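Local coordinates for protein type IV pilin structural subunit (PDB 3JYZ) that serves as the structural subunit of type IV pili, surface filaments that in Pseudomonas aeruginosa probably take part in adhesion and twitching motility, at residues P20-M24 / A39-W43; S54-V60 / I72-Q78; L81-T87 / G138-F144; Y93-G97 / G110-T114. One frame throughout, in Å; residues are numbered along the deposited sequence.

Contact 1. Residues P20-M24 / A39-W43; sequences PAKLM and ATTTW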
loop_
_atom_site.group_PDB
_atom_site.type_symbol
_atom_site.label_atom_id
_atom_site.label_comp_id
_atom_site.label_asym_id
_atom_site.label_seq_id
_atom_site.Cartn_x
_atom_site.Cartn_y
_atom_site.Cartn_z
ATOM N N PRO A 20 -1.502 9.675 -3.501
ATOM C CA PRO A 20 -1.592 10.807 -2.570
ATOM C C PRO A 20 -1.371 10.413 -1.100
ATOM O O PRO A 20 -0.973 11.252 -0.287
ATOM C CB PRO A 20 -3.017 11.333 -2.790
ATOM C CG PRO A 20 -3.364 10.900 -4.170
ATOM C CD PRO A 20 -2.712 9.556 -4.334
ATOM N N ALA A 21 -1.624 9.156 -0.758
ATOM C CA ALA A 21 -1.343 8.684 0.597
ATOM C C ALA A 21 0.160 8.592 0.829
ATOM O O ALA A 21 0.657 8.976 1.892
ATOM C CB ALA A 21 -2.020 7.330 0.851
ATOM N N LYS A 22 0.888 8.080 -0.159
ATOM C CA LYS A 22 2.348 8.046 -0.077
ATOM C C LYS A 22 2.899 9.455 0.084
ATOM O O LYS A 22 3.805 9.694 0.890
ATOM C CB LYS A 22 2.941 7.412 -1.333
ATOM C CG LYS A 22 2.634 5.927 -1.488
ATOM C CD LYS A 22 3.375 5.389 -2.699
ATOM C CE LYS A 22 3.167 3.900 -2.887
ATOM N NZ LYS A 22 3.911 3.443 -4.099
ATOM N N LEU A 23 2.349 10.388 -0.684
ATOM C CA LEU A 23 2.795 11.773 -0.630
ATOM C C LEU A 23 2.525 12.369 0.744
ATOM O O LEU A 23 3.399 13.023 1.316
ATOM C CB LEU A 23 2.099 12.609 -1.707
ATOM C CG LEU A 23 2.574 14.060 -1.832
ATOM C CD1 LEU A 23 4.078 14.124 -2.102
ATOM C CD2 LEU A 23 1.788 14.778 -2.921
HETATM N N MSE A 24 1.320 12.148 1.274
HETATM C CA MSE A 24 0.967 12.663 2.599
HETATM C C MSE A 24 1.897 12.122 3.680
HETATM O O MSE A 24 2.308 12.847 4.580
HETATM C CB MSE A 24 -0.489 12.346 2.961
HETATM C CG MSE A 24 -0.852 12.706 4.412
HETATM SE SE MSE A 24 -2.729 12.327 4.867
HETATM C CE MSE A 24 -3.585 13.514 3.544
ATOM N N ALA A 39 -1.359 11.556 10.459
ATOM C CA ALA A 39 -1.519 11.314 9.029
ATOM C C ALA A 39 -2.467 10.137 8.787
ATOM O O ALA A 39 -3.315 10.186 7.900
ATOM C CB ALA A 39 -0.160 11.060 8.382
ATOM N N THR A 40 -2.317 9.086 9.585
ATOM C CA THR A 40 -3.219 7.943 9.525
ATOM C C THR A 40 -4.670 8.382 9.740
ATOM O O THR A 40 -5.566 8.001 8.987
ATOM C CB THR A 40 -2.820 6.891 10.574
ATOM O OG1 THR A 40 -1.497 6.418 10.276
ATOM C CG2 THR A 40 -3.794 5.712 10.586
ATOM N N THR A 41 -4.903 9.189 10.764
ATOM C CA THR A 41 -6.255 9.658 11.032
ATOM C C THR A 41 -6.794 10.524 9.900
ATOM O O THR A 41 -7.931 10.352 9.461
ATOM C CB THR A 41 -6.286 10.437 12.352
ATOM O OG1 THR A 41 -5.969 9.540 13.419
ATOM C CG2 THR A 41 -7.665 11.035 12.595
ATOM N N THR A 42 -5.974 11.456 9.424
ATOM C CA THR A 42 -6.375 12.357 8.352
ATOM C C THR A 42 -6.726 11.591 7.083
ATOM O O THR A 42 -7.787 11.802 6.487
ATOM C CB THR A 42 -5.244 13.351 8.039
ATOM O OG1 THR A 42 -4.964 14.113 9.219
ATOM C CG2 THR A 42 -5.634 14.285 6.900
ATOM N N TRP A 43 -5.836 10.691 6.672
ATOM C CA TRP A 43 -6.077 9.923 5.459
ATOM C C TRP A 43 -7.353 9.082 5.553
ATOM O O TRP A 43 -8.203 9.106 4.653
ATOM C CB TRP A 43 -4.889 9.000 5.119
ATOM C CG TRP A 43 -5.200 8.215 3.891
ATOM C CD1 TRP A 43 -5.717 6.955 3.826
ATOM C CD2 TRP A 43 -5.082 8.677 2.547
ATOM N NE1 TRP A 43 -5.911 6.596 2.507
ATOM C CE2 TRP A 43 -5.535 7.639 1.706
ATOM C CE3 TRP A 43 -4.634 9.873 1.972
ATOM C CZ2 TRP A 43 -5.540 7.759 0.315
ATOM C CZ3 TRP A 43 -4.645 9.991 0.592
ATOM C CH2 TRP A 43 -5.097 8.938 -0.222
#

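Contact 2. Residues S54-V60 / I72-Q78; sequences SKYVTSV and ITYVADQ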
loop_
_atom_site.group_PDB
_atom_site.type_symbol
_atom_site.label_atom_id
_atom_site.label_comp_id
_atom_site.label_asym_id
_atom_site.label_seq_id
_atom_site.Cartn_x
_atom_site.Cartn_y
_atom_site.Cartn_z
ATOM N N SER A 54 -13.187 4.286 -5.888
ATOM C CA SER A 54 -13.481 4.508 -7.296
ATOM C C SER A 54 -14.373 3.372 -7.746
ATOM O O SER A 54 -14.771 2.539 -6.945
ATOM C CB SER A 54 -12.188 4.497 -8.108
ATOM O OG SER A 54 -11.638 3.192 -8.138
ATOM N N LYS A 55 -14.630 3.269 -9.019
ATOM C CA LYS A 55 -15.394 2.150 -9.492
ATOM C C LYS A 55 -14.733 0.809 -9.182
ATOM O O LYS A 55 -15.370 -0.077 -8.894
ATOM C CB LYS A 55 -15.644 2.244 -11.028
ATOM C CG LYS A 55 -16.388 1.072 -11.571
ATOM C CD LYS A 55 -16.705 1.260 -13.056
ATOM C CE LYS A 55 -17.260 -0.016 -13.656
ATOM N NZ LYS A 55 -17.902 0.174 -14.959
ATOM N N TYR A 56 -13.478 0.812 -9.106
ATOM C CA TYR A 56 -12.714 -0.423 -8.991
ATOM C C TYR A 56 -12.134 -0.583 -7.589
ATOM O O TYR A 56 -11.772 -1.693 -7.322
ATOM C CB TYR A 56 -11.594 -0.462 -10.030
ATOM C CG TYR A 56 -12.085 -0.484 -11.461
ATOM C CD1 TYR A 56 -13.167 -1.275 -11.831
ATOM C CD2 TYR A 56 -11.468 0.284 -12.437
ATOM C CE1 TYR A 56 -13.618 -1.297 -13.136
ATOM C CE2 TYR A 56 -11.913 0.266 -13.747
ATOM C CZ TYR A 56 -12.988 -0.525 -14.091
ATOM O OH TYR A 56 -13.434 -0.549 -15.392
ATOM N N VAL A 57 -12.053 0.424 -6.826
ATOM C CA VAL A 57 -11.450 0.399 -5.514
ATOM C C VAL A 57 -12.463 0.691 -4.416
ATOM O O VAL A 57 -13.068 1.670 -4.454
ATOM C CB VAL A 57 -10.312 1.374 -5.424
ATOM C CG1 VAL A 57 -9.695 1.359 -4.050
ATOM C CG2 VAL A 57 -9.306 0.982 -6.445
ATOM N N THR A 58 -12.625 -0.257 -3.510
ATOM C CA THR A 58 -13.505 -0.081 -2.356
ATOM C C THR A 58 -12.887 0.888 -1.354
ATOM O O THR A 58 -13.549 1.805 -0.872
ATOM C CB THR A 58 -13.765 -1.425 -1.662
ATOM O OG1 THR A 58 -14.586 -2.235 -2.510
ATOM C CG2 THR A 58 -14.469 -1.237 -0.318
ATOM N N SER A 59 -11.604 0.702 -1.064
ATOM C CA SER A 59 -10.966 1.473 -0.012
ATOM C C SER A 59 -9.452 1.431 -0.123
ATOM O O SER A 59 -8.884 0.472 -0.652
ATOM C CB SER A 59 -11.404 0.953 1.363
ATOM O OG SER A 59 -11.064 -0.415 1.531
ATOM N N VAL A 60 -8.819 2.490 0.372
ATOM C CA VAL A 60 -7.369 2.586 0.474
ATOM C C VAL A 60 -7.140 3.072 1.893
ATOM O O VAL A 60 -7.343 4.249 2.186
ATOM C CB VAL A 60 -6.818 3.622 -0.518
ATOM C CG1 VAL A 60 -5.304 3.732 -0.397
ATOM C CG2 VAL A 60 -7.231 3.258 -1.954
ATOM N N ILE A 72 -5.101 -1.758 -0.032
ATOM C CA ILE A 72 -6.043 -1.408 -1.082
ATOM C C ILE A 72 -6.981 -2.590 -1.268
ATOM O O ILE A 72 -6.532 -3.720 -1.515
ATOM C CB ILE A 72 -5.341 -1.158 -2.405
ATOM C CG1 ILE A 72 -4.265 -0.086 -2.249
ATOM C CG2 ILE A 72 -6.361 -0.768 -3.474
ATOM C CD1 ILE A 72 -3.393 0.044 -3.494
ATOM N N THR A 73 -8.279 -2.329 -1.130
ATOM C CA THR A 73 -9.304 -3.341 -1.331
ATOM C C THR A 73 -10.055 -3.022 -2.613
ATOM O O THR A 73 -10.562 -1.917 -2.787
ATOM C CB THR A 73 -10.277 -3.369 -0.137
ATOM O OG1 THR A 73 -9.554 -3.690 1.059
ATOM C CG2 THR A 73 -11.393 -4.403 -0.368
ATOM N N TYR A 74 -10.115 -3.990 -3.523
ATOM C CA TYR A 74 -10.755 -3.791 -4.818
ATOM C C TYR A 74 -12.194 -4.281 -4.835
ATOM O O TYR A 74 -12.545 -5.179 -4.081
ATOM C CB TYR A 74 -9.957 -4.533 -5.890
ATOM C CG TYR A 74 -8.628 -3.877 -6.121
ATOM C CD1 TYR A 74 -8.495 -2.870 -7.053
ATOM C CD2 TYR A 74 -7.518 -4.231 -5.365
ATOM C CE1 TYR A 74 -7.286 -2.243 -7.262
ATOM C CE2 TYR A 74 -6.295 -3.604 -5.564
ATOM C CZ TYR A 74 -6.191 -2.617 -6.520
ATOM O OH TYR A 74 -4.995 -1.964 -6.751
ATOM N N VAL A 75 -13.016 -3.678 -5.689
ATOM C CA VAL A 75 -14.374 -4.175 -5.896
ATOM C C VAL A 75 -14.255 -5.373 -6.834
ATOM O O VAL A 75 -14.100 -5.216 -8.048
ATOM C CB VAL A 75 -15.304 -3.097 -6.481
ATOM C CG1 VAL A 75 -16.763 -3.572 -6.417
ATOM C CG2 VAL A 75 -15.137 -1.772 -5.717
ATOM N N ALA A 76 -14.294 -6.565 -6.252
ATOM C CA ALA A 76 -13.971 -7.783 -6.990
ATOM C C ALA A 76 -14.763 -7.926 -8.292
ATOM O O ALA A 76 -14.195 -8.231 -9.335
ATOM C CB ALA A 76 -14.150 -8.998 -6.113
ATOM N N ASP A 77 -16.067 -7.685 -8.252
ATOM C CA ASP A 77 -16.862 -7.932 -9.453
ATOM C C ASP A 77 -16.812 -6.822 -10.517
ATOM O O ASP A 77 -17.351 -6.984 -11.617
ATOM C CB ASP A 77 -18.299 -8.339 -9.099
ATOM C CG ASP A 77 -19.108 -7.206 -8.497
ATOM O OD1 ASP A 77 -18.601 -6.067 -8.416
ATOM O OD2 ASP A 77 -20.268 -7.461 -8.114
ATOM N N GLN A 78 -16.158 -5.706 -10.207
ATOM C CA GLN A 78 -15.922 -4.672 -11.206
ATOM C C GLN A 78 -14.547 -4.858 -11.843
ATOM O O GLN A 78 -14.326 -4.506 -13.004
ATOM C CB GLN A 78 -16.034 -3.266 -10.602
ATOM C CG GLN A 78 -17.361 -2.959 -9.896
ATOM C CD GLN A 78 -18.566 -3.012 -10.821
ATOM O OE1 GLN A 78 -18.519 -2.532 -11.957
ATOM N NE2 GLN A 78 -19.658 -3.586 -10.332
HETATM O O HOH W 1 -8.620 -1.397 2.300
#

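Contact 3. Residues L81-T87 / G138-F144; sequences LPTAGNT and GSVPQEF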
loop_
_atom_site.group_PDB
_atom_site.type_symbol
_atom_site.label_atom_id
_atom_site.label_comp_id
_atom_site.label_asym_id
_atom_site.label_seq_id
_atom_site.Cartn_x
_atom_site.Cartn_y
_atom_site.Cartn_z
ATOM N N LEU A 81 -11.930 -10.039 -10.080
ATOM C CA LEU A 81 -11.153 -10.797 -9.109
ATOM C C LEU A 81 -12.016 -11.750 -8.291
ATOM O O LEU A 81 -13.227 -11.559 -8.187
ATOM C CB LEU A 81 -10.461 -9.837 -8.141
ATOM C CG LEU A 81 -9.443 -8.874 -8.737
ATOM C CD1 LEU A 81 -9.179 -7.743 -7.753
ATOM C CD2 LEU A 81 -8.152 -9.603 -9.095
ATOM N N PRO A 82 -11.393 -12.776 -7.689
ATOM C CA PRO A 82 -12.110 -13.636 -6.742
ATOM C C PRO A 82 -12.632 -12.811 -5.567
ATOM O O PRO A 82 -12.026 -11.794 -5.206
ATOM C CB PRO A 82 -11.031 -14.615 -6.264
ATOM C CG PRO A 82 -10.018 -14.627 -7.359
ATOM C CD PRO A 82 -10.013 -13.235 -7.925
ATOM N N THR A 83 -13.740 -13.244 -4.974
ATOM C CA THR A 83 -14.399 -12.467 -3.925
ATOM C C THR A 83 -13.478 -12.154 -2.747
ATOM O O THR A 83 -13.587 -11.093 -2.127
ATOM C CB THR A 83 -15.693 -13.161 -3.427
ATOM O OG1 THR A 83 -16.276 -12.397 -2.363
ATOM C CG2 THR A 83 -15.395 -14.559 -2.925
ATOM N N ALA A 84 -12.566 -13.069 -2.441
ATOM C CA ALA A 84 -11.643 -12.866 -1.333
ATOM C C ALA A 84 -10.212 -12.678 -1.826
ATOM O O ALA A 84 -9.277 -12.697 -1.035
ATOM C CB ALA A 84 -11.715 -14.030 -0.344
ATOM N N GLY A 85 -10.048 -12.509 -3.133
ATOM C CA GLY A 85 -8.725 -12.307 -3.700
ATOM C C GLY A 85 -8.494 -10.888 -4.180
ATOM O O GLY A 85 -8.078 -10.675 -5.318
ATOM N N ASN A 86 -8.777 -9.913 -3.318
ATOM C CA ASN A 86 -8.994 -8.545 -3.769
ATOM C C ASN A 86 -8.187 -7.460 -3.073
ATOM O O ASN A 86 -8.532 -6.276 -3.170
ATOM C CB ASN A 86 -10.492 -8.210 -3.769
ATOM C CG ASN A 86 -11.084 -8.203 -2.379
ATOM O OD1 ASN A 86 -10.582 -8.874 -1.481
ATOM N ND2 ASN A 86 -12.155 -7.430 -2.187
ATOM N N THR A 87 -7.113 -7.838 -2.388
ATOM C CA THR A 87 -6.317 -6.817 -1.702
ATOM C C THR A 87 -4.860 -6.792 -2.122
ATOM O O THR A 87 -4.264 -7.827 -2.459
ATOM C CB THR A 87 -6.365 -6.945 -0.159
ATOM O OG1 THR A 87 -5.659 -8.123 0.252
ATOM C CG2 THR A 87 -7.803 -7.010 0.332
ATOM N N GLY A 138 -0.790 -9.610 0.612
ATOM C CA GLY A 138 -2.081 -9.257 0.053
ATOM C C GLY A 138 -2.801 -10.510 -0.425
ATOM O O GLY A 138 -2.419 -11.632 -0.061
ATOM N N SER A 139 -3.825 -10.329 -1.259
ATOM C CA SER A 139 -4.665 -11.452 -1.684
ATOM C C SER A 139 -5.026 -11.485 -3.176
ATOM O O SER A 139 -5.585 -12.465 -3.659
ATOM C CB SER A 139 -5.925 -11.539 -0.807
ATOM O OG SER A 139 -6.744 -10.395 -0.957
ATOM N N VAL A 140 -4.721 -10.426 -3.918
ATOM C CA VAL A 140 -4.906 -10.487 -5.369
ATOM C C VAL A 140 -4.034 -11.625 -5.929
ATOM O O VAL A 140 -2.834 -11.673 -5.660
ATOM C CB VAL A 140 -4.517 -9.143 -6.034
ATOM C CG1 VAL A 140 -4.423 -9.292 -7.539
ATOM C CG2 VAL A 140 -5.532 -8.040 -5.663
ATOM N N PRO A 141 -4.627 -12.565 -6.688
ATOM C CA PRO A 141 -3.793 -13.641 -7.240
ATOM C C PRO A 141 -2.717 -13.057 -8.141
ATOM O O PRO A 141 -2.966 -12.059 -8.832
ATOM C CB PRO A 141 -4.786 -14.468 -8.067
ATOM C CG PRO A 141 -6.127 -14.218 -7.385
ATOM C CD PRO A 141 -6.062 -12.765 -6.972
ATOM N N GLN A 142 -1.536 -13.669 -8.144
ATOM C CA GLN A 142 -0.397 -13.075 -8.827
ATOM C C GLN A 142 -0.654 -12.814 -10.313
ATOM O O GLN A 142 -0.179 -11.824 -10.854
ATOM C CB GLN A 142 0.865 -13.925 -8.624
ATOM C CG GLN A 142 0.773 -15.249 -9.310
ATOM C CD GLN A 142 1.800 -16.262 -8.848
ATOM O OE1 GLN A 142 2.791 -15.934 -8.185
ATOM N NE2 GLN A 142 1.570 -17.514 -9.211
ATOM N N GLU A 143 -1.418 -13.681 -10.977
ATOM C CA GLU A 143 -1.637 -13.490 -12.405
ATOM C C GLU A 143 -2.480 -12.237 -12.713
ATOM O O GLU A 143 -2.554 -11.803 -13.860
ATOM C CB GLU A 143 -2.243 -14.745 -13.047
ATOM C CG GLU A 143 -3.682 -15.054 -12.634
ATOM C CD GLU A 143 -3.787 -16.003 -11.444
ATOM O OE1 GLU A 143 -2.831 -16.098 -10.645
ATOM O OE2 GLU A 143 -4.847 -16.654 -11.293
ATOM N N PHE A 144 -3.107 -11.668 -11.685
ATOM C CA PHE A 144 -3.961 -10.496 -11.840
ATOM C C PHE A 144 -3.308 -9.237 -11.276
ATOM O O PHE A 144 -3.920 -8.167 -11.239
ATOM C CB PHE A 144 -5.295 -10.723 -11.124
ATOM C CG PHE A 144 -6.139 -11.809 -11.731
ATOM C CD1 PHE A 144 -6.407 -11.824 -13.090
ATOM C CD2 PHE A 144 -6.691 -12.793 -10.931
ATOM C CE1 PHE A 144 -7.199 -12.817 -13.639
ATOM C CE2 PHE A 144 -7.479 -13.793 -11.477
ATOM C CZ PHE A 144 -7.730 -13.801 -12.828
#

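Contact 4. Residues Y93-G97 / G110-T114; sequences YINDG and GTRGT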
loop_
_atom_site.group_PDB
_atom_site.type_symbol
_atom_site.label_atom_id
_atom_site.label_comp_id
_atom_site.label_asym_id
_atom_site.label_seq_id
_atom_site.Cartn_x
_atom_site.Cartn_y
_atom_site.Cartn_z
ATOM N N TYR A 93 9.106 1.866 4.071
ATOM C CA TYR A 93 10.389 1.733 4.758
ATOM C C TYR A 93 11.162 3.026 4.624
ATOM O O TYR A 93 11.021 3.741 3.646
ATOM C CB TYR A 93 11.216 0.603 4.133
ATOM C CG TYR A 93 10.543 -0.735 4.258
ATOM C CD1 TYR A 93 9.497 -1.089 3.410
ATOM C CD2 TYR A 93 10.925 -1.634 5.245
ATOM C CE1 TYR A 93 8.861 -2.306 3.542
ATOM C CE2 TYR A 93 10.290 -2.861 5.381
ATOM C CZ TYR A 93 9.255 -3.190 4.523
ATOM O OH TYR A 93 8.617 -4.415 4.647
ATOM N N ILE A 94 11.985 3.337 5.616
ATOM C CA ILE A 94 12.921 4.436 5.461
ATOM C C ILE A 94 14.286 3.886 5.099
ATOM O O ILE A 94 14.777 2.945 5.724
ATOM C CB ILE A 94 12.997 5.329 6.715
ATOM C CG1 ILE A 94 11.804 6.283 6.726
ATOM C CG2 ILE A 94 14.296 6.137 6.718
ATOM C CD1 ILE A 94 11.602 7.015 8.012
ATOM N N ASN A 95 14.851 4.470 4.047
ATOM C CA ASN A 95 16.169 4.145 3.532
ATOM C C ASN A 95 17.145 5.237 3.953
ATOM O O ASN A 95 17.005 6.389 3.541
ATOM C CB ASN A 95 16.087 4.091 2.005
ATOM C CG ASN A 95 17.446 4.062 1.344
ATOM O OD1 ASN A 95 18.421 3.613 1.935
ATOM N ND2 ASN A 95 17.511 4.539 0.103
ATOM N N ASP A 96 18.119 4.877 4.780
ATOM C CA ASP A 96 19.107 5.841 5.263
ATOM C C ASP A 96 20.346 5.919 4.369
ATOM O O ASP A 96 21.337 6.558 4.722
ATOM C CB ASP A 96 19.507 5.525 6.711
ATOM C CG ASP A 96 20.358 4.265 6.834
ATOM O OD1 ASP A 96 20.563 3.565 5.824
ATOM O OD2 ASP A 96 20.837 3.976 7.953
ATOM N N GLY A 97 20.283 5.265 3.215
ATOM C CA GLY A 97 21.392 5.254 2.281
ATOM C C GLY A 97 21.941 3.845 2.254
ATOM O O GLY A 97 22.402 3.367 1.215
ATOM N N GLY A 110 13.700 8.372 14.925
ATOM C CA GLY A 110 14.145 9.620 14.331
ATOM C C GLY A 110 15.110 9.418 13.176
ATOM O O GLY A 110 15.873 10.322 12.823
ATOM N N THR A 111 15.071 8.235 12.572
ATOM C CA THR A 111 15.978 7.916 11.477
ATOM C C THR A 111 15.592 8.690 10.226
ATOM O O THR A 111 14.467 8.577 9.745
ATOM C CB THR A 111 15.966 6.417 11.149
ATOM O OG1 THR A 111 16.263 5.666 12.328
ATOM C CG2 THR A 111 17.009 6.099 10.083
ATOM N N ARG A 112 16.525 9.429 9.673
ATOM C CA ARG A 112 16.221 10.251 8.550
ATOM C C ARG A 112 16.575 9.514 7.228
ATOM O O ARG A 112 17.423 8.747 7.202
ATOM C CB ARG A 112 16.941 11.614 8.619
ATOM C CG ARG A 112 16.482 12.605 9.691
ATOM C CD ARG A 112 14.980 12.579 10.021
ATOM N NE ARG A 112 14.695 13.488 11.148
ATOM C CZ ARG A 112 13.677 13.394 11.991
ATOM N NH1 ARG A 112 12.754 12.481 11.848
ATOM N NH2 ARG A 112 13.584 14.268 12.971
ATOM N N GLY A 113 15.858 9.806 6.192
ATOM C CA GLY A 113 16.092 9.160 4.918
ATOM C C GLY A 113 14.891 9.314 4.014
ATOM O O GLY A 113 13.982 10.091 4.297
ATOM N N THR A 114 14.890 8.567 2.919
ATOM C CA THR A 114 13.789 8.618 1.970
ATOM C C THR A 114 12.893 7.397 2.174
ATOM O O THR A 114 13.304 6.412 2.784
ATOM C CB THR A 114 14.307 8.667 0.534
ATOM O OG1 THR A 114 15.357 7.708 0.385
ATOM C CG2 THR A 114 14.856 10.054 0.221
HETATM O O HOH W 2 17.980 7.665 1.216
#

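Contact 1. Residues P20-M24 / A39-W43
A21 and W43 meet where helix 4-28, the long N-terminal helix of the pilin fold, is crossed by helix 33-49, which follows it in the chain. The short segments run nearly antiparallel, at 150°, with their axes 10.8 Å apart, so large side chains have to span the gap. W43 and M24 share this task about equally. W43 has CG anti to its N (chi1 179°), which sends the indole across to the other helix, and the methyl of A21 lies over one face of it: CB sits 3.4 Å from the centroid of the six-membered ring, almost on the normal, a clear CH-pi contact. P20 adds a slighter touch, its CB being 4.0 Å from W43 CZ3.

The remaining contacts come from M24, a selenomethionine. Its chain is extended as far as SE, which packs 4.0 Å from W43 CB and against the backbone at A39 O. CG lies loosely near A39 CB. The indole nitrogen is satisfied away from this interface, NE1 bonding to V60 O on strand 57-62. A turn at chi3 (-61°) carries M24 CE to the indole edge and to within 4.0 Å of T42 CG2.

Contact 2. Residues S54-V60 / I72-Q78
A classic beta bulge, T58 and S59 set against T73, interrupts the antiparallel hairpin of strands 57-62 and 70-74. T73 O is shared by both residues of the bulge: T58 N donates at 2.7 Å, while the bond from S59 N is weak. The return bond, T73 N to S59 O, is nearly straight at 2.9 Å. Toward the open end of the hairpin V75 N, at the N-cap position before helix 76-79, bonds to Y56 O at 2.9 Å, arriving 48° above the carbonyl plane.

Side chains divide between two faces. S59 and T73 share one, where a water bridges their hydroxyls, 2.7 Å from S59 OG and 2.8 Å from T73 OG1. V57, V60, I72 and Y74 share the other. There the two methyls of V57 part company: CG1 goes to I72 CG2, and CG2 meets Y74 CE1 obliquely at 3.9 Å. Near the helix start, Y56 and Q78 cross at about a right angle, with Q78 CB in the plane of the Y56 ring, 3.7 Å from CD1.

Helix 4-28 packs on the V57 and I72 side through L17 and L15, and Y74 OH bonds to V11 O of the same helix. Strand 87-95 borders strand 70-74 on its far flank, I72 bonding to L88 through the backbone.

Contact 3. Residues L81-T87 / G138-F144
S139 and T87 turn their hydroxyls to each other: OG and OG1 are 2.8 Å apart in a hydrogen bond that could run either way. With both oxygens swung in over their own backbones (chi1 64° in S139, 69° in T87), they meet beside the bond from S139 N to T87 O. That carbonyl oxygen is gripped twice, by S139 N at 2.8 Å and V140 N at 3.0 Å, the two donors reaching T87 O from opposite faces of the carbonyl plane. G85 O takes a CA-H...O contact from V140 CA at 3.2 Å.

Both segments are largely loop. Residues 81-87 lead into strand 87-95 through a type I turn from P82 to G85, while 138-144 belongs to the stretch enclosed by the C119-C149 disulfide, the D-region of type IV pilins.

Beyond the backbone bonds the contact becomes apolar. The rings of P82 and P141 approach with their CG atoms leading, 3.9 Å apart. L81 and F144 run past one another head to tail, so that L81 CD2 ends 3.7 Å from F144 CB and 4.1 Å from V140 CG1. F144 also lies against P4 and V7 of helix 4-28, and L81 touches V7 too.

Contact 4. Residues Y93-G97 / G110-T114
N95 and T114 form an antiparallel hydrogen-bonded pair, the one bridge between these segments. N95 N gives a 2.8 Å bond to T114 O that is almost perfectly straight and comes in nearly along the C=O axis. The reverse bond, T114 N to N95 O, is longer at 3.1 Å and more bent. N95 O has a second donor in a water at 2.8 Å, and this water also bonds to T114 OG1, so that it closes a small ring beside the bridge. Both side chains leave the same face of the bridge and run alongside each other, with N95 ND2 3.8 Å from T114 OG1.

I94 faces the loop before the bridge. Its CD1 lies 3.7 Å from T111 O and its CG2 touches G113 CA, while L103, A106 and V107 of helix 103-109 pack round it. G113 CA makes a CA-H...O contact with N95 O at 3.2 Å.

Further out, local motifs shape both segments. N95 OD1 accepts from G97 N at 2.8 Å in an Asx turn, and D96 OD1 receives the N-H groups of N98 and T99. On the other side R112 NH1 bonds to A31 O. G110 ends helix 103-109 with a Schellman motif, from which the chain returns to enter strand 114-120 as the antiparallel neighbour of strand 87-95 in the pilin sheet.

Helix 4-28 is common to contacts 1, 2 and 3: contact 1 fixes helix 33-49 to it, and it packs against side chains of the other two. Contacts 1 and 2 meet where helix 33-49 bonds to strand 57-62. Contacts 2 and 3 join through Y74 N to N86 O and A76 O to L81 N. Contacts 3 and 4 sit at opposite ends of strand 87-95, their centres about 31 Å apart. All four are partly buried, contact 4 nearest the surface. Contact 1 is mainly apolar and aromatic, contact 2 combines strand pairing with a buried face, contact 3 joins two loops by backbone and hydroxyl bonds beside an apolar patch, and contact 4 pairs one bridge and a water with the packing of I94.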